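Local coordinates for protein endo-beta-1,2-glucanase (Talaromyces funiculosus, PDB 6IMV) that hydrolyses internal beta-1,2-glucosidic linkages in beta-1,2-glucan, acting as a fungal endo-beta-1,2-glucanase, at residues Thr152-Trp155 with Asp156-Asn159; Glu132-Pro135 with Gly136-Gly139; Pro76-Ala79 with Ala80-Ser84. All coordinates share one frame; numbering follows the deposited sequence.

Contact 1 of 3, residues Thr152-Trp155 with Asp156-Asn159; sequences TPTW and DWNN. With BGC (beta-D-glucopyranose), chain D.
Asn158 folds back on the chain that precedes it and uses both ends of its amide. Its ND2 donates to Trp155 O at 2.9 Å, a bent bond (134°) with the acceptor lying somewhat out of the amide plane, while OD1 rests 3.7 Å from both CB and CG of Pro153 and accepts a hydrogen bond from Gln226 NE2. A water bound to Pro153 O at 2.6 Å also accepts a hydrogen bond from ND2, so the amide is held at several points. The backbone makes a short 3-10 turn here, leading out of strand 152-153: Trp157 N bonds to Thr154 O at 2.9 Å, approaching from above the carbonyl plane, and Asn158 N adds a weak bond to Trp155 O, which both nitrogens of Asn158 thus hold. The side chains of Thr154 and Trp157 run alongside each other, pointing the same way, with OG1 3.3 Å from CD1 at the indole edge. Trp157 also meets the ring of Trp143, and its CZ2 comes to 3.8 Å from O6 of the chain D beta-D-glucopyranose, near the ring plane. The other side is loose. For Trp155, chi1 of 169° sets CG opposite the backbone N and carries the indole outward; just CE3 comes back to Asn158 ND2, at 3.8 Å, with ring and amide planes steeply inclined (76°). Asp156 is likewise exposed, its OD1 no nearer than 3.9 Å to Trp155 CD1.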
loop_
_atom_site.group_PDB
_atom_site.type_symbol
_atom_site.label_atom_id
_atom_site.label_comp_id
_atom_site.label_asym_id
_atom_site.label_seq_id
_atom_site.Cartn_x
_atom_site.Cartn_y
_atom_site.Cartn_z
ATOM N N THR A 152 12.041 2.223 -18.574
ATOM C CA THR A 152 11.740 3.513 -19.171
ATOM C C THR A 152 10.558 4.119 -18.418
ATOM O O THR A 152 9.709 3.394 -17.906
ATOM C CB THR A 152 11.425 3.378 -20.668
ATOM O OG1 THR A 152 10.308 2.506 -20.821
ATOM C CG2 THR A 152 12.598 2.842 -21.460
ATOM N N PRO A 153 10.443 5.460 -18.345
ATOM C CA PRO A 153 9.200 6.066 -17.883
ATOM C C PRO A 153 8.062 5.621 -18.815
ATOM O O PRO A 153 8.294 5.406 -20.006
ATOM C CB PRO A 153 9.458 7.578 -17.981
ATOM C CG PRO A 153 10.974 7.715 -18.062
ATOM C CD PRO A 153 11.464 6.450 -18.734
ATOM N N THR A 154 6.847 5.473 -18.280
ATOM C CA THR A 154 5.687 5.364 -19.160
ATOM C C THR A 154 5.573 6.698 -19.906
ATOM O O THR A 154 6.139 7.696 -19.464
ATOM C CB THR A 154 4.403 5.024 -18.403
ATOM O OG1 THR A 154 4.051 6.129 -17.572
ATOM C CG2 THR A 154 4.523 3.768 -17.576
ATOM N N TRP A 155 4.876 6.696 -21.044
ATOM C CA TRP A 155 4.759 7.874 -21.901
ATOM C C TRP A 155 4.356 9.097 -21.082
ATOM O O TRP A 155 5.022 10.128 -21.131
ATOM C CB TRP A 155 3.749 7.649 -23.022
ATOM C CG TRP A 155 3.427 8.914 -23.755
ATOM C CD1 TRP A 155 2.264 9.628 -23.701
ATOM C CD2 TRP A 155 4.308 9.640 -24.628
ATOM N NE1 TRP A 155 2.352 10.734 -24.502
ATOM C CE2 TRP A 155 3.593 10.767 -25.085
ATOM C CE3 TRP A 155 5.624 9.447 -25.062
ATOM C CZ2 TRP A 155 4.155 11.689 -25.967
ATOM C CZ3 TRP A 155 6.179 10.362 -25.933
ATOM C CH2 TRP A 155 5.448 11.465 -26.383
ATOM N N ASP A 156 3.264 8.950 -20.327
ATOM C CA ASP A 156 2.677 10.032 -19.546
ATOM C C ASP A 156 3.649 10.551 -18.476
ATOM O O ASP A 156 3.451 11.641 -17.967
ATOM C CB ASP A 156 1.378 9.595 -18.856
ATOM C CG ASP A 156 0.112 9.935 -19.617
ATOM O OD1 ASP A 156 0.198 10.684 -20.607
ATOM O OD2 ASP A 156 -0.955 9.427 -19.221
ATOM N N TRP A 157 4.659 9.754 -18.095
ATOM C CA TRP A 157 5.482 10.090 -16.942
ATOM C C TRP A 157 6.922 10.443 -17.333
ATOM O O TRP A 157 7.757 10.642 -16.463
ATOM C CB TRP A 157 5.383 8.975 -15.901
ATOM C CG TRP A 157 4.079 9.054 -15.169
ATOM C CD1 TRP A 157 2.892 8.496 -15.548
ATOM C CD2 TRP A 157 3.802 9.811 -13.977
ATOM N NE1 TRP A 157 1.906 8.822 -14.657
ATOM C CE2 TRP A 157 2.433 9.629 -13.681
ATOM C CE3 TRP A 157 4.571 10.616 -13.132
ATOM C CZ2 TRP A 157 1.825 10.223 -12.574
ATOM C CZ3 TRP A 157 3.976 11.190 -12.030
ATOM C CH2 TRP A 157 2.617 11.000 -11.760
ATOM N N ASN A 158 7.186 10.627 -18.631
ATOM C CA ASN A 158 8.411 11.304 -19.046
ATOM C C ASN A 158 8.463 12.659 -18.343
ATOM O O ASN A 158 7.489 13.369 -18.334
ATOM C CB ASN A 158 8.503 11.464 -20.562
ATOM C CG ASN A 158 8.754 10.142 -21.250
ATOM O OD1 ASN A 158 9.819 9.552 -21.083
ATOM N ND2 ASN A 158 7.765 9.647 -21.977
ATOM N N ASN A 159 9.598 12.964 -17.708
ATOM C CA ASN A 159 9.862 14.280 -17.106
ATOM C C ASN A 159 8.857 14.634 -15.995
ATOM O O ASN A 159 8.625 15.806 -15.709
ATOM C CB ASN A 159 9.880 15.363 -18.188
ATOM C CG ASN A 159 10.964 15.108 -19.207
ATOM O OD1 ASN A 159 12.093 14.778 -18.844
ATOM N ND2 ASN A 159 10.611 15.203 -20.473
HETATM C C2 BGC D . -1.524 8.023 -6.541
HETATM C C3 BGC D . -0.112 7.795 -7.070
HETATM C C4 BGC D . 0.177 8.750 -8.222
HETATM C C5 BGC D . -0.053 10.180 -7.733
HETATM C C6 BGC D . 0.162 11.262 -8.768
HETATM C C1 BGC D . -1.706 9.487 -6.178
HETATM O O2 BGC D . -1.728 7.276 -5.349
HETATM O O3 BGC D . 0.061 6.456 -7.523
HETATM O O4 BGC D . 1.524 8.590 -8.638
HETATM O O5 BGC D . -1.390 10.326 -7.274
HETATM O O6 BGC D . -0.710 11.039 -9.852
HETATM O O HOH W 1 8.057 6.518 -22.399
#

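Contact 2 of 3, residues Glu132-Pro135 with Gly136-Gly139; sequences ETYP and GFGG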
loop_
_atom_site.group_PDB
_atom_site.type_symbol
_atom_site.label_atom_id
_atom_site.label_comp_id
_atom_site.label_asym_id
_atom_site.label_seq_id
_atom_site.Cartn_x
_atom_site.Cartn_y
_atom_site.Cartn_z
ATOM N N GLU A 132 21.303 5.995 -14.200
ATOM C CA GLU A 132 22.364 6.307 -15.150
ATOM C C GLU A 132 21.786 6.902 -16.437
ATOM O O GLU A 132 22.304 7.874 -16.936
ATOM C CB GLU A 132 23.145 5.040 -15.479
ATOM C CG GLU A 132 24.395 5.301 -16.283
ATOM C CD GLU A 132 25.233 4.049 -16.458
ATOM O OE1 GLU A 132 26.453 4.193 -16.691
ATOM O OE2 GLU A 132 24.659 2.929 -16.354
ATOM N N THR A 133 20.730 6.281 -16.970
ATOM C CA THR A 133 20.103 6.699 -18.228
ATOM C C THR A 133 19.228 7.944 -18.007
ATOM O O THR A 133 19.148 8.804 -18.890
ATOM C CB THR A 133 19.272 5.559 -18.834
ATOM O OG1 THR A 133 20.139 4.440 -19.000
ATOM C CG2 THR A 133 18.638 5.919 -20.159
ATOM N N TYR A 134 18.578 8.037 -16.841
ATOM C CA TYR A 134 17.633 9.145 -16.528
ATOM C C TYR A 134 18.042 9.824 -15.222
ATOM O O TYR A 134 17.312 9.788 -14.225
ATOM C CB TYR A 134 16.187 8.637 -16.488
ATOM C CG TYR A 134 15.743 7.855 -17.697
ATOM C CD1 TYR A 134 15.222 8.486 -18.814
ATOM C CD2 TYR A 134 15.866 6.473 -17.732
ATOM C CE1 TYR A 134 14.815 7.766 -19.923
ATOM C CE2 TYR A 134 15.449 5.739 -18.828
ATOM C CZ TYR A 134 14.926 6.387 -19.933
ATOM O OH TYR A 134 14.530 5.662 -21.021
ATOM N N PRO A 135 19.226 10.480 -15.181
ATOM C CA PRO A 135 19.728 11.077 -13.942
ATOM C C PRO A 135 18.865 12.237 -13.414
ATOM O O PRO A 135 18.939 12.559 -12.237
ATOM C CB PRO A 135 21.141 11.537 -14.333
ATOM C CG PRO A 135 21.049 11.788 -15.827
ATOM C CD PRO A 135 20.142 10.681 -16.318
ATOM N N GLY A 136 18.040 12.828 -14.283
ATOM C CA GLY A 136 17.158 13.950 -13.930
ATOM C C GLY A 136 16.135 13.610 -12.850
ATOM O O GLY A 136 15.606 14.514 -12.186
ATOM N N PHE A 137 15.838 12.318 -12.667
ATOM C CA PHE A 137 14.893 11.861 -11.636
ATOM C C PHE A 137 15.527 11.910 -10.241
ATOM O O PHE A 137 14.826 11.717 -9.256
ATOM C CB PHE A 137 14.370 10.458 -11.958
ATOM C CG PHE A 137 13.333 10.458 -13.047
ATOM C CD1 PHE A 137 12.065 10.968 -12.812
ATOM C CD2 PHE A 137 13.647 10.034 -14.329
ATOM C CE1 PHE A 137 11.115 11.003 -13.819
ATOM C CE2 PHE A 137 12.700 10.085 -15.339
ATOM C CZ PHE A 137 11.436 10.562 -15.083
ATOM N N GLY A 138 16.848 12.134 -10.172
ATOM C CA GLY A 138 17.574 12.292 -8.898
ATOM C C GLY A 138 17.473 11.069 -7.993
ATOM O O GLY A 138 17.531 11.214 -6.785
ATOM N N GLY A 139 17.316 9.876 -8.585
ATOM C CA GLY A 139 17.304 8.602 -7.861
ATOM C C GLY A 139 15.908 8.140 -7.455
ATOM O O GLY A 139 15.755 7.069 -6.852
HETATM O O HOH W 2 17.600 9.176 -11.628
#
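Tyr134 O is gripped twice: a water donates to it at 2.7 Å, and Phe137 N reaches it in a straight but weak bond of 3.3 Å. It marks the exit from helix 112-133, since Tyr134 is the first residue to leave helical backbone angles, and the chain continues as a 3-10 turn. The next bond follows the same three-residue step, with Gly138 N donating to Pro135 O at 3.0 Å from well above the carbonyl plane (50° out of it). The water on Tyr134 O in turn accepts from Gly139 N at 3.1 Å, tying the end of the turn back to its start. Gly138 and Gly139 both have positive phi, which bends the chain away after the turn; the value of 93° at Gly139 is one that glycine takes up readily.

Two aromatic side chains leave this short stretch and share a neighbour, Phe130 on the preceding helix, whose ring meets each of theirs with planes about 30° apart. Both touch strand 152-153, and Gln226 touches both. In Tyr134, CG lies beside the backbone N, opposite the carbonyl carbon, and the two residues meet through the stem of the tyrosine and the edge of the phenylalanine ring. Thr133 CG2 covers one face of the Tyr134 ring toward its rim, and Tyr134 CB sits at the edge of the Phe137 ring, in its plane, 3.6 Å from CD2.

Contact 3 of 3, residues Pro76-Ala79 with Ala80-Ser84; sequences PFSA and ASKES. With BGC (beta-D-glucopyranose), chain I.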
loop_
_atom_site.group_PDB
_atom_site.type_symbol
_atom_site.label_atom_id
_atom_site.label_comp_id
_atom_site.label_asym_id
_atom_site.label_seq_id
_atom_site.Cartn_x
_atom_site.Cartn_y
_atom_site.Cartn_z
ATOM N N PRO A 76 2.269 -3.953 -18.094
ATOM C CA PRO A 76 3.725 -3.860 -18.245
ATOM C C PRO A 76 4.352 -2.653 -17.530
ATOM O O PRO A 76 5.524 -2.369 -17.702
ATOM C CB PRO A 76 3.874 -3.693 -19.769
ATOM C CG PRO A 76 2.659 -2.845 -20.150
ATOM C CD PRO A 76 1.554 -3.343 -19.235
ATOM N N PHE A 77 3.539 -1.932 -16.762
ATOM C CA PHE A 77 3.953 -0.719 -16.060
ATOM C C PHE A 77 3.816 -0.951 -14.552
ATOM O O PHE A 77 3.126 -1.877 -14.121
ATOM C CB PHE A 77 3.101 0.473 -16.497
ATOM C CG PHE A 77 1.625 0.260 -16.295
ATOM C CD1 PHE A 77 1.036 0.510 -15.066
ATOM C CD2 PHE A 77 0.835 -0.235 -17.317
ATOM C CE1 PHE A 77 -0.316 0.296 -14.869
ATOM C CE2 PHE A 77 -0.522 -0.442 -17.122
ATOM C CZ PHE A 77 -1.092 -0.184 -15.897
ATOM N N SER A 78 4.492 -0.107 -13.767
ATOM C CA SER A 78 4.385 -0.116 -12.315
ATOM C C SER A 78 4.876 1.238 -11.794
ATOM O O SER A 78 5.016 2.190 -12.564
ATOM C CB SER A 78 5.126 -1.300 -11.698
ATOM O OG SER A 78 4.759 -1.498 -10.333
ATOM N N ALA A 79 5.078 1.324 -10.480
ATOM C CA ALA A 79 5.455 2.561 -9.825
ATOM C C ALA A 79 6.070 2.237 -8.468
ATOM O O ALA A 79 5.983 1.091 -8.011
ATOM C CB ALA A 79 4.248 3.461 -9.692
ATOM N N ALA A 80 6.660 3.254 -7.829
ATOM C CA ALA A 80 7.387 3.103 -6.566
ATOM C C ALA A 80 6.446 2.634 -5.446
ATOM O O ALA A 80 6.887 2.015 -4.485
ATOM C CB ALA A 80 8.091 4.393 -6.225
ATOM N N SER A 81 5.147 2.904 -5.601
ATOM C CA SER A 81 4.100 2.481 -4.669
ATOM C C SER A 81 3.971 0.946 -4.636
ATOM O O SER A 81 3.859 0.352 -3.554
ATOM C CB SER A 81 2.793 3.146 -5.032
ATOM O OG SER A 81 2.605 3.134 -6.443
ATOM N N LYS A 82 4.009 0.297 -5.804
ATOM C CA LYS A 82 3.948 -1.180 -5.868
ATOM C C LYS A 82 5.299 -1.768 -5.433
ATOM O O LYS A 82 5.361 -2.776 -4.744
ATOM C CB LYS A 82 3.565 -1.673 -7.269
ATOM C CG LYS A 82 2.232 -1.142 -7.788
ATOM C CD LYS A 82 2.345 0.139 -8.589
ATOM C CE LYS A 82 1.021 0.858 -8.735
ATOM N NZ LYS A 82 0.469 1.255 -7.414
ATOM N N GLU A 83 6.388 -1.110 -5.826
ATOM C CA GLU A 83 7.727 -1.449 -5.345
ATOM C C GLU A 83 7.754 -1.511 -3.811
ATOM O O GLU A 83 8.357 -2.399 -3.253
ATOM C CB GLU A 83 8.747 -0.432 -5.849
ATOM C CG GLU A 83 8.979 -0.494 -7.343
ATOM C CD GLU A 83 9.715 -1.727 -7.826
ATOM O OE1 GLU A 83 10.908 -1.877 -7.477
ATOM O OE2 GLU A 83 9.095 -2.534 -8.556
ATOM N N SER A 84 7.082 -0.563 -3.153
ATOM C CA SER A 84 7.057 -0.472 -1.692
ATOM C C SER A 84 6.412 -1.726 -1.087
ATOM O O SER A 84 6.897 -2.222 -0.070
ATOM C CB SER A 84 6.398 0.818 -1.220
ATOM O OG SER A 84 4.991 0.696 -1.199
HETATM C C2 BGC I . -3.862 2.843 -12.414
HETATM C C3 BGC I . -4.173 1.354 -12.646
HETATM C C4 BGC I . -3.599 0.460 -11.529
HETATM C C5 BGC I . -3.955 1.045 -10.154
HETATM C C6 BGC I . -3.358 0.254 -8.987
HETATM C C1 BGC I . -4.225 3.251 -10.992
HETATM O O1 BGC I . -3.926 4.617 -10.695
HETATM O O2 BGC I . -4.644 3.618 -13.305
HETATM O O3 BGC I . -3.669 0.926 -13.912
HETATM O O4 BGC I . -4.075 -0.897 -11.639
HETATM O O5 BGC I . -3.523 2.409 -10.077
HETATM O O6 BGC I . -1.937 0.350 -9.040
#
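Lys82 turns back from the first turn of helix 80-94 over Ser78 and Ala79, at a strand-to-helix junction where Ala79 holds the N-cap position. Its CB lies 3.3 Å from Ser78 OG, a hydroxyl that is itself hydrogen-bonded to Ser58, and CG follows at 3.6 Å from that OG. The chain then bends sharply at chi2 (92°), which keeps CD close to the same oxygen, at 3.4 Å, and lays it 3.5 Å from Ala79 N. CE meets O6 of the chain I beta-D-glucopyranose at 3.0 Å, and NZ lies equally near that O6. At this tip, NZ also donates to Ser81 OG at 3.0 Å and forms a salt bridge with Asp434. Ser81 OG bonds to Asp165 as well, consistent with Ser81 fixing the ammonium group from the second shell. At the helix start, Ala79 O opens the helical bonding: Glu83 N meets it in the carbonyl plane at 3.1 Å and almost straight (174°), and Lys82 N adds a weak bond. The carboxylate of Glu83 is buried, satisfied by Lys123, Tyr127 and Ser58. On the strand side, Phe77 offers its ring edge to the same sugar, with CZ 3.4 Å from O3.

In the fold
Contact 3 is buried, its centre about 10 Å from the centre of the chain, and its chemistry is charged and polar where lysine, glutamate and serines meet the sugar pocket. Contact 2 is also buried but farther out, whereas contact 1 is a surface turn. Both use 3-10 turns, yet contact 1 is carried by a side-chain amide and a water beside an exposed Trp155, while contact 2 packs two aromatics. Contacts 1 and 3 reach the same antiparallel sheet and meet where Thr154 CG2 packs 3.7 Å from Phe77 CB. Tyr134 and Phe137 of contact 2 pack on Thr152, Pro153 and Trp157 O of contact 1. Contacts 2 and 3 do not touch, their nearest atoms being about 8 Å apart.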